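Local coordinates for KLLA0E08119p (Kluyveromyces lactis, PDB 3VA7), which probably carboxylates urea with bicarbonate and ATP through its biotin cofactor, feeding the breakdown of urea by the allophanate route, at residues 266-271 / 363-368; 325-330 / 413-418; 981-986 / 1075-1080; 998-1003 / 1028-1033. One frame throughout, in Å; residues are numbered along the deposited sequence.

From the N terminus, the chain lays down strand 264-270 and helix 326-333 before strand 362-372 returns to pair with the first, closing the loop of contact 1. Strand 412-420 then comes back to pack against the helix and make contact 2. The two loops cross, because their segments alternate along the chain, and strand 362-372, neighbour of 412-420 in one sheet, joins them within the biotin carboxylation region. Contacts 3 and 4 lie about 50 to 59 Å away, centre to centre, in the carboxyltransferase part. Contact 4 is nested inside the loop that contact 3 closes, and adjacent strands 984-989 and 997-1001 bind the two into one mixed sheet.

Contact 1: 266-271 / 363-368; sequences VIEETP and SIEARL
E268 and R367 meet on one face of an antiparallel strand pair, their side chains crossing at about a right angle. The glutamate chain bends at its second torsion (chi2 93°), carrying the carboxylate across to the guanidinium edge, where OE2 forms a salt bridge 2.7 Å from R367 NE. The oxygen lies 24° out of the guanidinium plane, and its second bond, to R367 NH2, is weak. NH2 also forms a salt bridge with E325, so R367 serves two acids; with a leucine in its place E268 OE2 would probably be left without its charged mate and E325 would lose one of its own. The E365 side chain shares this face, its carboxylate plane turned 70° from that of E268. On the other face I267 CG1 rests 4.0 Å from A366 CB, while the carboxylate of E269 leads away to R423. Backbone bonds hold the register, among them S363 N to T270 O at 2.8 Å and R367 N to V266 O at 3.0 Å. Strands 264-270 and 362-372 are thus neighbours in the large antiparallel sheet of the biotin carboxylase domain, an enzyme part with an ATP-grasp fold.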
loop_
_atom_site.group_PDB
_atom_site.type_symbol
_atom_site.label_atom_id
_atom_site.label_comp_id
_atom_site.label_asym_id
_atom_site.label_seq_id
_atom_site.Cartn_x
_atom_site.Cartn_y
_atom_site.Cartn_z
ATOM N N VAL A 266 -23.661 20.093 -1.862
ATOM C CA VAL A 266 -22.343 19.704 -2.407
ATOM C C VAL A 266 -21.551 20.895 -2.895
ATOM O O VAL A 266 -20.331 20.926 -2.701
ATOM C CB VAL A 266 -22.331 18.546 -3.496
ATOM C CG1 VAL A 266 -23.571 17.686 -3.456
ATOM C CG2 VAL A 266 -22.182 19.076 -4.863
ATOM N N ILE A 267 -22.232 21.875 -3.505
ATOM C CA ILE A 267 -21.583 23.134 -3.873
ATOM C C ILE A 267 -22.381 24.356 -3.440
ATOM O O ILE A 267 -23.605 24.437 -3.650
ATOM C CB ILE A 267 -21.259 23.225 -5.411
ATOM C CG1 ILE A 267 -19.994 22.448 -5.739
ATOM C CG2 ILE A 267 -21.080 24.665 -5.919
ATOM C CD1 ILE A 267 -20.267 21.241 -6.575
ATOM N N GLU A 268 -21.669 25.331 -2.862
ATOM C CA GLU A 268 -22.289 26.590 -2.462
ATOM C C GLU A 268 -21.519 27.770 -3.007
ATOM O O GLU A 268 -20.341 27.655 -3.315
ATOM C CB GLU A 268 -22.417 26.672 -0.940
ATOM C CG GLU A 268 -22.848 25.364 -0.266
ATOM C CD GLU A 268 -21.667 24.480 0.204
ATOM O OE1 GLU A 268 -20.477 24.835 0.023
ATOM O OE2 GLU A 268 -21.932 23.409 0.784
ATOM N N GLU A 269 -22.197 28.905 -3.116
ATOM C CA GLU A 269 -21.615 30.135 -3.661
ATOM C C GLU A 269 -22.204 31.453 -3.073
ATOM O O GLU A 269 -23.324 31.501 -2.552
ATOM C CB GLU A 269 -21.782 30.163 -5.189
ATOM C CG GLU A 269 -23.216 30.441 -5.666
ATOM C CD GLU A 269 -23.281 30.542 -7.197
ATOM O OE1 GLU A 269 -24.096 29.781 -7.854
ATOM O OE2 GLU A 269 -22.495 31.390 -7.716
ATOM N N THR A 270 -21.431 32.517 -3.227
ATOM C CA THR A 270 -21.786 33.833 -2.783
ATOM C C THR A 270 -21.079 34.820 -3.719
ATOM O O THR A 270 -19.955 34.550 -4.192
ATOM C CB THR A 270 -21.418 34.047 -1.261
ATOM O OG1 THR A 270 -22.201 35.107 -0.712
ATOM C CG2 THR A 270 -19.954 34.390 -1.042
ATOM N N PRO A 271 -21.752 35.939 -4.046
ATOM C CA PRO A 271 -23.173 36.274 -3.771
ATOM C C PRO A 271 -24.075 35.326 -4.486
ATOM O O PRO A 271 -23.636 34.644 -5.377
ATOM C CB PRO A 271 -23.353 37.670 -4.393
ATOM C CG PRO A 271 -21.964 38.285 -4.414
ATOM C CD PRO A 271 -20.995 37.089 -4.583
ATOM N N SER A 363 -17.193 33.955 -4.341
ATOM C CA SER A 363 -16.476 32.863 -3.746
ATOM C C SER A 363 -17.318 31.634 -3.769
ATOM O O SER A 363 -18.528 31.717 -3.617
ATOM C CB SER A 363 -16.028 33.200 -2.320
ATOM O OG SER A 363 -15.562 32.063 -1.646
ATOM N N ILE A 364 -16.664 30.498 -4.022
ATOM C CA ILE A 364 -17.354 29.225 -4.101
ATOM C C ILE A 364 -16.623 28.052 -3.434
ATOM O O ILE A 364 -15.394 28.041 -3.308
ATOM C CB ILE A 364 -17.957 28.900 -5.526
ATOM C CG1 ILE A 364 -17.792 27.435 -5.814
ATOM C CG2 ILE A 364 -17.547 29.879 -6.757
ATOM C CD1 ILE A 364 -19.091 26.734 -5.662
ATOM N N GLU A 365 -17.415 27.104 -2.955
ATOM C CA GLU A 365 -16.952 26.015 -2.107
ATOM C C GLU A 365 -17.456 24.702 -2.695
ATOM O O GLU A 365 -18.609 24.620 -3.096
ATOM C CB GLU A 365 -17.496 26.154 -0.673
ATOM C CG GLU A 365 -17.217 24.933 0.164
ATOM C CD GLU A 365 -17.644 25.060 1.614
ATOM O OE1 GLU A 365 -16.767 25.346 2.460
ATOM O OE2 GLU A 365 -18.837 24.848 1.919
ATOM N N ALA A 366 -16.597 23.691 -2.744
ATOM C CA ALA A 366 -16.998 22.343 -3.138
ATOM C C ALA A 366 -16.658 21.407 -1.982
ATOM O O ALA A 366 -15.614 21.551 -1.309
ATOM C CB ALA A 366 -16.258 21.901 -4.438
ATOM N N ARG A 367 -17.527 20.443 -1.738
ATOM C CA ARG A 367 -17.312 19.568 -0.605
ATOM C C ARG A 367 -16.755 18.219 -1.049
ATOM O O ARG A 367 -17.485 17.400 -1.633
ATOM C CB ARG A 367 -18.637 19.353 0.101
ATOM C CG ARG A 367 -19.411 20.592 0.496
ATOM C CD ARG A 367 -20.333 20.194 1.673
ATOM N NE ARG A 367 -21.179 21.270 2.164
ATOM C CZ ARG A 367 -22.126 21.093 3.082
ATOM N NH1 ARG A 367 -22.335 19.894 3.604
ATOM N NH2 ARG A 367 -22.871 22.106 3.474
ATOM N N LEU A 368 -15.481 17.977 -0.765
ATOM C CA LEU A 368 -14.866 16.686 -1.051
ATOM C C LEU A 368 -15.238 15.663 -0.006
ATOM O O LEU A 368 -14.848 15.797 1.155
ATOM C CB LEU A 368 -13.338 16.791 -1.129
ATOM C CG LEU A 368 -12.535 15.588 -1.705
ATOM C CD1 LEU A 368 -12.582 15.534 -3.244
ATOM C CD2 LEU A 368 -11.065 15.608 -1.218
#

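Contact 2: 325-330 / 413-418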
loop_
_atom_site.group_PDB
_atom_site.type_symbol
_atom_site.label_atom_id
_atom_site.label_comp_id
_atom_site.label_asym_id
_atom_site.label_seq_id
_atom_site.Cartn_x
_atom_site.Cartn_y
_atom_site.Cartn_z
ATOM N N GLU A 325 -20.878 25.689 5.117
ATOM C CA GLU A 325 -20.497 26.631 4.039
ATOM C C GLU A 325 -20.012 28.004 4.442
ATOM O O GLU A 325 -19.796 28.848 3.543
ATOM C CB GLU A 325 -21.621 26.825 2.992
ATOM C CG GLU A 325 -22.938 27.262 3.558
ATOM C CD GLU A 325 -23.851 26.100 3.989
ATOM O OE1 GLU A 325 -23.350 25.050 4.440
ATOM O OE2 GLU A 325 -25.094 26.234 3.858
ATOM N N HIS A 326 -19.875 28.261 5.743
ATOM C CA HIS A 326 -19.521 29.609 6.230
ATOM C C HIS A 326 -18.250 30.195 5.601
ATOM O O HIS A 326 -18.110 31.430 5.531
ATOM C CB HIS A 326 -19.393 29.654 7.778
ATOM C CG HIS A 326 -18.092 29.102 8.289
ATOM N ND1 HIS A 326 -17.864 27.748 8.427
ATOM C CD2 HIS A 326 -16.944 29.717 8.669
ATOM C CE1 HIS A 326 -16.627 27.552 8.864
ATOM N NE2 HIS A 326 -16.046 28.728 9.017
ATOM N N PRO A 327 -17.302 29.350 5.175
ATOM C CA PRO A 327 -16.090 29.992 4.607
ATOM C C PRO A 327 -16.276 30.832 3.359
ATOM O O PRO A 327 -15.492 31.744 3.155
ATOM C CB PRO A 327 -15.171 28.818 4.287
ATOM C CG PRO A 327 -15.632 27.655 5.225
ATOM C CD PRO A 327 -17.138 27.887 5.329
ATOM N N ILE A 328 -17.302 30.620 2.547
ATOM C CA ILE A 328 -17.389 31.491 1.357
ATOM C C ILE A 328 -17.683 32.949 1.737
ATOM O O ILE A 328 -17.093 33.917 1.173
ATOM C CB ILE A 328 -18.331 30.966 0.264
ATOM C CG1 ILE A 328 -19.759 30.817 0.765
ATOM C CG2 ILE A 328 -17.821 29.637 -0.269
ATOM C CD1 ILE A 328 -20.716 30.508 -0.320
ATOM N N THR A 329 -18.567 33.093 2.734
ATOM C CA THR A 329 -18.865 34.373 3.370
ATOM C C THR A 329 -17.576 35.040 3.884
ATOM O O THR A 329 -17.353 36.272 3.694
ATOM C CB THR A 329 -19.913 34.156 4.514
ATOM O OG1 THR A 329 -21.114 33.595 3.954
ATOM C CG2 THR A 329 -20.267 35.432 5.192
ATOM N N GLU A 330 -16.721 34.242 4.516
ATOM C CA GLU A 330 -15.431 34.777 5.039
ATOM C C GLU A 330 -14.497 35.279 3.900
ATOM O O GLU A 330 -13.685 36.175 4.097
ATOM C CB GLU A 330 -14.707 33.754 5.933
ATOM C CG GLU A 330 -15.438 33.434 7.230
ATOM C CD GLU A 330 -14.671 32.496 8.175
ATOM O OE1 GLU A 330 -13.666 31.868 7.728
ATOM O OE2 GLU A 330 -15.059 32.394 9.382
ATOM N N LEU A 413 -13.978 15.095 3.630
ATOM C CA LEU A 413 -12.538 15.069 3.565
ATOM C C LEU A 413 -11.984 16.479 3.683
ATOM O O LEU A 413 -11.035 16.745 4.429
ATOM C CB LEU A 413 -12.065 14.390 2.260
ATOM C CG LEU A 413 -12.226 12.852 2.234
ATOM C CD1 LEU A 413 -11.909 12.152 0.901
ATOM C CD2 LEU A 413 -11.444 12.196 3.398
ATOM N N ALA A 414 -12.610 17.385 2.958
ATOM C CA ALA A 414 -12.024 18.660 2.690
ATOM C C ALA A 414 -13.070 19.563 2.100
ATOM O O ALA A 414 -14.034 19.118 1.553
ATOM C CB ALA A 414 -10.808 18.509 1.747
ATOM N N LYS A 415 -12.911 20.853 2.305
ATOM C CA LYS A 415 -13.776 21.810 1.677
ATOM C C LYS A 415 -12.807 22.697 0.930
ATOM O O LYS A 415 -11.827 23.214 1.513
ATOM C CB LYS A 415 -14.569 22.591 2.695
ATOM C CG LYS A 415 -15.584 21.757 3.376
ATOM C CD LYS A 415 -16.480 22.612 4.260
ATOM C CE LYS A 415 -15.740 23.115 5.486
ATOM N NZ LYS A 415 -16.431 24.208 6.170
ATOM N N ILE A 416 -13.058 22.809 -0.369
ATOM C CA ILE A 416 -12.184 23.495 -1.283
ATOM C C ILE A 416 -12.833 24.816 -1.646
ATOM O O ILE A 416 -13.889 24.834 -2.271
ATOM C CB ILE A 416 -11.918 22.606 -2.511
ATOM C CG1 ILE A 416 -11.132 21.383 -2.042
ATOM C CG2 ILE A 416 -11.090 23.337 -3.560
ATOM C CD1 ILE A 416 -11.555 20.116 -2.684
ATOM N N ILE A 417 -12.202 25.893 -1.207
ATOM C CA ILE A 417 -12.745 27.244 -1.312
ATOM C C ILE A 417 -11.872 28.265 -2.123
ATOM O O ILE A 417 -10.687 28.555 -1.814
ATOM C CB ILE A 417 -13.025 27.790 0.082
ATOM C CG1 ILE A 417 -13.823 26.734 0.855
ATOM C CG2 ILE A 417 -13.732 29.147 0.048
ATOM C CD1 ILE A 417 -13.287 26.551 2.276
ATOM N N VAL A 418 -12.539 28.861 -3.095
ATOM C CA VAL A 418 -11.921 29.697 -4.093
ATOM C C VAL A 418 -12.549 31.133 -4.071
ATOM O O VAL A 418 -13.740 31.284 -3.772
ATOM C CB VAL A 418 -12.132 28.937 -5.407
ATOM C CG1 VAL A 418 -12.898 29.713 -6.425
ATOM C CG2 VAL A 418 -10.838 28.367 -5.878
#
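P327 and I417 bring the first turn of helix 326-333 against strand 412-420, a helix-on-sheet packing within the biotin carboxylase domain. The short helical and strand segments run in nearly the same direction, 22° apart, with their axes 8.8 Å from each other at closest approach.

The apolar contacts come first. I417 crosses the proline ring at about a right angle and touches it with its tip, CD1 lying 3.6 Å from P327 CB. Its CG1 branch stands opposite the carbonyl carbon (chi1 -49°), which leaves the other branch, CG2, to meet I328. Both isoleucines also reach E365 of strand 362-372, so the helix lies over two neighbouring strands of the sheet.

The polar side of the contact belongs to K415. Its chain bends at the third torsion (chi3 -71°) and passes across P327, placing NZ 3.7 Å from CG of that proline. The ammonium is held from outside the two segments by the carbonyl oxygen of V324, in the loop leading into the helix. H326 approaches without bonding to it: H326 ND1 lies 4.4 Å from K415 NZ and is taken up by the carbonyl of Q323, while H326 NE2 is hydrogen-bonded to R45, which also forms a salt bridge with E330.

No hydrogen bond joins the two segments directly; between them the contact is one of side-chain fit. At the far end of the seam this fit closes with methyl against methyl, I328 CG2 standing 4.1 Å from I417 CG2.

Contact 3: 981-986 / 1075-1080; sequences SAKFMV and QVEFYP
F984 and V1076 form a hydrogen-bonded pair of antiparallel strands in the mixed sheet of the carboxyltransferase part, where strand 984-989 runs beside 1075-1081. F984 N bonds to V1076 O at 3.0 Å, and V1076 N returns a bond to F984 O at 2.7 Å, lying in the carbonyl plane. Two residues further along, where A982 and F1078 would make the next such pair, the strands have parted and a water fills in: it accepts from F1078 N at 2.7 Å and probably donates to A982 O at 2.9 Å.

On the face that carries F984 and V1076, F984 CG stands opposite the carbonyl carbon (chi1 -68°), which swings the ring alongside the neighbouring strand, its edge turned to V1076 O. The ring then meets F1078 obliquely, CE1 of F984 lying 3.8 Å from F1078 CD1 with the planes 58° apart. A982 CB covers part of one face of the F984 ring.

On the other side K983 and E1077 lie side by side, pointing the same way. Their alkyl parts touch, yet K983 NZ stays 5.1 Å from E1077 OE1; a second water is hydrogen-bonded to E1077 OE2 at 2.7 Å. The two backbone bonds set the strands, and the aromatic side adds apolar packing, whereas the charged side has alkyl contact and a lysine and glutamate too far apart for a salt bridge, whose attraction is probably weak, consistent with its greater exposure to solvent.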
loop_
_atom_site.group_PDB
_atom_site.type_symbol
_atom_site.label_atom_id
_atom_site.label_comp_id
_atom_site.label_asym_id
_atom_site.label_seq_id
_atom_site.Cartn_x
_atom_site.Cartn_y
_atom_site.Cartn_z
ATOM N N SER A 981 20.860 -7.852 24.091
ATOM C CA SER A 981 22.140 -7.156 24.359
ATOM C C SER A 981 23.074 -6.991 23.137
ATOM O O SER A 981 24.055 -6.298 23.208
ATOM C CB SER A 981 22.879 -7.779 25.569
ATOM O OG SER A 981 23.010 -9.150 25.394
ATOM N N ALA A 982 22.744 -7.649 22.038
ATOM C CA ALA A 982 23.577 -7.650 20.850
ATOM C C ALA A 982 23.467 -6.286 20.134
ATOM O O ALA A 982 22.508 -5.529 20.330
ATOM C CB ALA A 982 23.196 -8.810 19.921
ATOM N N LYS A 983 24.515 -5.946 19.394
ATOM C CA LYS A 983 24.500 -4.756 18.564
ATOM C C LYS A 983 24.570 -5.255 17.124
ATOM O O LYS A 983 25.598 -5.810 16.678
ATOM C CB LYS A 983 25.636 -3.856 18.943
ATOM C CG LYS A 983 25.308 -2.828 20.001
ATOM C CD LYS A 983 26.609 -2.158 20.387
ATOM C CE LYS A 983 26.548 -1.490 21.734
ATOM N NZ LYS A 983 27.957 -1.274 22.166
ATOM N N PHE A 984 23.415 -5.175 16.452
ATOM C CA PHE A 984 23.261 -5.753 15.136
ATOM C C PHE A 984 23.604 -4.715 14.072
ATOM O O PHE A 984 22.891 -3.710 13.929
ATOM C CB PHE A 984 21.827 -6.176 14.954
ATOM C CG PHE A 984 21.413 -7.317 15.806
ATOM C CD1 PHE A 984 20.579 -7.119 16.873
ATOM C CD2 PHE A 984 21.850 -8.612 15.525
ATOM C CE1 PHE A 984 20.164 -8.208 17.662
ATOM C CE2 PHE A 984 21.446 -9.704 16.297
ATOM C CZ PHE A 984 20.601 -9.484 17.380
ATOM N N MET A 985 24.724 -4.932 13.368
ATOM C CA MET A 985 25.095 -4.084 12.246
ATOM C C MET A 985 24.409 -4.551 10.944
ATOM O O MET A 985 24.623 -5.709 10.493
ATOM C CB MET A 985 26.605 -4.058 12.047
ATOM C CG MET A 985 26.982 -3.160 10.839
ATOM S SD MET A 985 28.689 -2.608 10.797
ATOM C CE MET A 985 28.635 -1.200 11.891
ATOM N N VAL A 986 23.586 -3.667 10.359
ATOM C CA VAL A 986 22.993 -3.946 9.048
ATOM C C VAL A 986 24.084 -4.118 7.979
ATOM O O VAL A 986 24.932 -3.225 7.787
ATOM C CB VAL A 986 22.092 -2.809 8.634
ATOM C CG1 VAL A 986 21.374 -3.148 7.381
ATOM C CG2 VAL A 986 21.175 -2.506 9.757
ATOM N N GLN A 1075 23.039 0.349 12.966
ATOM C CA GLN A 1075 22.940 -0.582 14.080
ATOM C C GLN A 1075 21.541 -0.654 14.646
ATOM O O GLN A 1075 20.867 0.378 14.904
ATOM C CB GLN A 1075 23.906 -0.187 15.194
ATOM C CG GLN A 1075 25.324 -0.650 14.965
ATOM C CD GLN A 1075 26.341 0.133 15.753
ATOM O OE1 GLN A 1075 26.347 0.117 16.999
ATOM N NE2 GLN A 1075 27.219 0.829 15.034
ATOM N N VAL A 1076 21.107 -1.884 14.863
ATOM C CA VAL A 1076 19.809 -2.126 15.472
ATOM C C VAL A 1076 20.072 -2.755 16.777
ATOM O O VAL A 1076 20.811 -3.749 16.849
ATOM C CB VAL A 1076 18.937 -3.064 14.603
ATOM C CG1 VAL A 1076 17.658 -3.543 15.371
ATOM C CG2 VAL A 1076 18.536 -2.330 13.311
ATOM N N GLU A 1077 19.474 -2.185 17.814
ATOM C CA GLU A 1077 19.464 -2.809 19.188
ATOM C C GLU A 1077 18.039 -3.129 19.624
ATOM O O GLU A 1077 17.123 -2.354 19.376
ATOM C CB GLU A 1077 20.140 -1.931 20.245
ATOM C CG GLU A 1077 21.668 -1.858 20.119
ATOM C CD GLU A 1077 22.340 -1.083 21.295
ATOM O OE1 GLU A 1077 23.147 -0.154 21.048
ATOM O OE2 GLU A 1077 22.058 -1.419 22.482
ATOM N N PHE A 1078 17.831 -4.268 20.250
ATOM C CA PHE A 1078 16.483 -4.549 20.752
ATOM C C PHE A 1078 16.268 -4.249 22.260
ATOM O O PHE A 1078 17.187 -4.442 23.077
ATOM C CB PHE A 1078 16.124 -5.982 20.445
ATOM C CG PHE A 1078 15.895 -6.245 18.994
ATOM C CD1 PHE A 1078 16.572 -7.284 18.363
ATOM C CD2 PHE A 1078 14.980 -5.472 18.275
ATOM C CE1 PHE A 1078 16.373 -7.528 17.006
ATOM C CE2 PHE A 1078 14.747 -5.709 16.957
ATOM C CZ PHE A 1078 15.439 -6.744 16.280
ATOM N N TYR A 1079 15.080 -3.749 22.609
ATOM C CA TYR A 1079 14.674 -3.654 24.017
ATOM C C TYR A 1079 13.343 -4.372 24.264
ATOM O O TYR A 1079 12.443 -4.379 23.395
ATOM C CB TYR A 1079 14.678 -2.193 24.548
ATOM C CG TYR A 1079 13.612 -1.260 23.979
ATOM C CD1 TYR A 1079 12.331 -1.203 24.547
ATOM C CD2 TYR A 1079 13.896 -0.445 22.858
ATOM C CE1 TYR A 1079 11.373 -0.394 24.022
ATOM C CE2 TYR A 1079 12.939 0.398 22.318
ATOM C CZ TYR A 1079 11.687 0.428 22.903
ATOM O OH TYR A 1079 10.742 1.256 22.375
ATOM N N PRO A 1080 13.209 -5.008 25.434
ATOM C CA PRO A 1080 12.006 -5.851 25.799
ATOM C C PRO A 1080 10.708 -5.077 26.001
ATOM O O PRO A 1080 10.708 -4.111 26.738
ATOM C CB PRO A 1080 12.400 -6.434 27.145
ATOM C CG PRO A 1080 13.412 -5.360 27.696
ATOM C CD PRO A 1080 14.238 -5.036 26.495
HETATM O O HOH W 1 19.856 -5.627 21.471
HETATM O O HOH W 2 21.820 -4.049 23.204
#

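Contact 4: 998-1003 / 1028-1033; sequences CAVPLD and GGMYMC
A999 and M1032 exchange two backbone hydrogen bonds, both 2.9 Å long: A999 N to M1032 O, and M1032 N to A999 O. The second is almost straight at the hydrogen (173°), although its donor stands above the carbonyl plane. A999 O also lies in the plane of the Y1031 ring, at its edge. The tyrosine is flanked by C998, whose SG, trans to its own backbone N (chi1 178°), sits 4.4 Å from the ring centroid in an oblique sulfur-aromatic contact. V1000 runs alongside the ring, its CB 3.9 Å from Y1031 CD2, and M1030 CG lies over the ring centre. V1000 CG2 in turn meets the extended M1030 chain at its end, 3.5 Å from CE. Y1031 OH is bonded to H727; a serine here would take away the ring and is likely to open a gap beside C998 and V1000, leaving H727 without this partner. A type II' turn from G1028 to Y1031 links strands 1024-1028 and 1031-1034 into a hairpin, bringing C1033 to the bound urea. Strand 997-1001 lies between that hairpin and strand 984-989, with M1032 resting on F984 and F1078, while C998 and Y1031 both touch D728 of strand 725-730.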
loop_
_atom_site.group_PDB
_atom_site.type_symbol
_atom_site.label_atom_id
_atom_site.label_comp_id
_atom_site.label_asym_id
_atom_site.label_seq_id
_atom_site.Cartn_x
_atom_site.Cartn_y
_atom_site.Cartn_z
ATOM N N CYS A 998 19.665 -7.496 6.700
ATOM C CA CYS A 998 20.478 -8.610 7.149
ATOM C C CYS A 998 21.623 -8.071 8.030
ATOM O O CYS A 998 22.509 -7.353 7.581
ATOM C CB CYS A 998 20.993 -9.396 5.965
ATOM S SG CYS A 998 22.077 -10.807 6.366
ATOM N N ALA A 999 21.597 -8.404 9.308
ATOM C CA ALA A 999 22.445 -7.768 10.277
ATOM C C ALA A 999 23.211 -8.867 10.950
ATOM O O ALA A 999 22.831 -10.032 10.804
ATOM C CB ALA A 999 21.591 -7.005 11.286
ATOM N N VAL A 1000 24.284 -8.507 11.665
ATOM C CA VAL A 1000 25.182 -9.465 12.310
ATOM C C VAL A 1000 25.655 -8.913 13.642
ATOM O O VAL A 1000 25.954 -7.723 13.752
ATOM C CB VAL A 1000 26.410 -9.760 11.452
ATOM C CG1 VAL A 1000 27.294 -8.533 11.295
ATOM C CG2 VAL A 1000 27.183 -10.933 12.023
ATOM N N PRO A 1001 25.668 -9.749 14.685
ATOM C CA PRO A 1001 26.026 -9.097 15.929
ATOM C C PRO A 1001 27.476 -8.594 15.860
ATOM O O PRO A 1001 28.325 -9.223 15.216
ATOM C CB PRO A 1001 25.850 -10.218 16.963
ATOM C CG PRO A 1001 24.938 -11.156 16.340
ATOM C CD PRO A 1001 25.257 -11.148 14.890
ATOM N N LEU A 1002 27.737 -7.441 16.469
ATOM C CA LEU A 1002 29.070 -6.827 16.463
ATOM C C LEU A 1002 29.960 -7.569 17.437
ATOM O O LEU A 1002 31.173 -7.618 17.258
ATOM C CB LEU A 1002 28.996 -5.325 16.784
ATOM C CG LEU A 1002 28.529 -4.492 15.561
ATOM C CD1 LEU A 1002 28.110 -3.083 15.928
ATOM C CD2 LEU A 1002 29.614 -4.466 14.467
ATOM N N ASP A 1003 29.326 -8.221 18.419
ATOM C CA ASP A 1003 30.020 -9.094 19.358
ATOM C C ASP A 1003 30.102 -10.513 18.793
ATOM O O ASP A 1003 29.079 -11.136 18.585
ATOM C CB ASP A 1003 29.308 -9.067 20.722
ATOM C CG ASP A 1003 30.151 -9.682 21.860
ATOM O OD1 ASP A 1003 29.956 -9.210 23.026
ATOM O OD2 ASP A 1003 30.976 -10.622 21.614
ATOM N N GLY A 1028 19.044 -16.406 11.192
ATOM C CA GLY A 1028 19.385 -17.343 10.111
ATOM C C GLY A 1028 20.860 -17.571 10.168
ATOM O O GLY A 1028 21.664 -16.657 9.817
ATOM N N GLY A 1029 21.234 -18.771 10.611
ATOM C CA GLY A 1029 22.640 -19.029 10.958
ATOM C C GLY A 1029 23.014 -17.978 11.989
ATOM O O GLY A 1029 22.328 -17.835 13.006
ATOM N N MET A 1030 24.052 -17.194 11.733
ATOM C CA MET A 1030 24.383 -16.112 12.698
ATOM C C MET A 1030 23.735 -14.739 12.414
ATOM O O MET A 1030 23.960 -13.787 13.169
ATOM C CB MET A 1030 25.878 -15.957 12.823
ATOM C CG MET A 1030 26.476 -14.921 11.925
ATOM S SD MET A 1030 28.223 -15.295 11.637
ATOM C CE MET A 1030 28.789 -13.817 10.779
ATOM N N TYR A 1031 22.911 -14.652 11.369
ATOM C CA TYR A 1031 22.410 -13.362 10.938
ATOM C C TYR A 1031 21.038 -13.091 11.500
ATOM O O TYR A 1031 20.278 -14.015 11.792
ATOM C CB TYR A 1031 22.434 -13.193 9.382
ATOM C CG TYR A 1031 23.836 -13.271 8.780
ATOM C CD1 TYR A 1031 24.254 -14.436 8.110
ATOM C CD2 TYR A 1031 24.758 -12.236 8.944
ATOM C CE1 TYR A 1031 25.495 -14.546 7.588
ATOM C CE2 TYR A 1031 26.063 -12.336 8.418
ATOM C CZ TYR A 1031 26.426 -13.496 7.740
ATOM O OH TYR A 1031 27.709 -13.684 7.213
ATOM N N MET A 1032 20.734 -11.802 11.629
ATOM C CA MET A 1032 19.465 -11.340 12.119
ATOM C C MET A 1032 18.715 -10.586 11.042
ATOM O O MET A 1032 19.311 -9.804 10.319
ATOM C CB MET A 1032 19.711 -10.415 13.286
ATOM C CG MET A 1032 18.428 -9.901 13.849
ATOM S SD MET A 1032 18.050 -8.235 13.296
ATOM C CE MET A 1032 16.426 -8.569 12.865
ATOM N N CYS A 1033 17.400 -10.790 10.948
ATOM C CA CYS A 1033 16.552 -9.999 10.037
ATOM C C CYS A 1033 15.260 -9.539 10.708
ATOM O O CYS A 1033 14.818 -10.132 11.700
ATOM C CB CYS A 1033 16.203 -10.778 8.788
ATOM S SG CYS A 1033 14.888 -11.986 9.023
#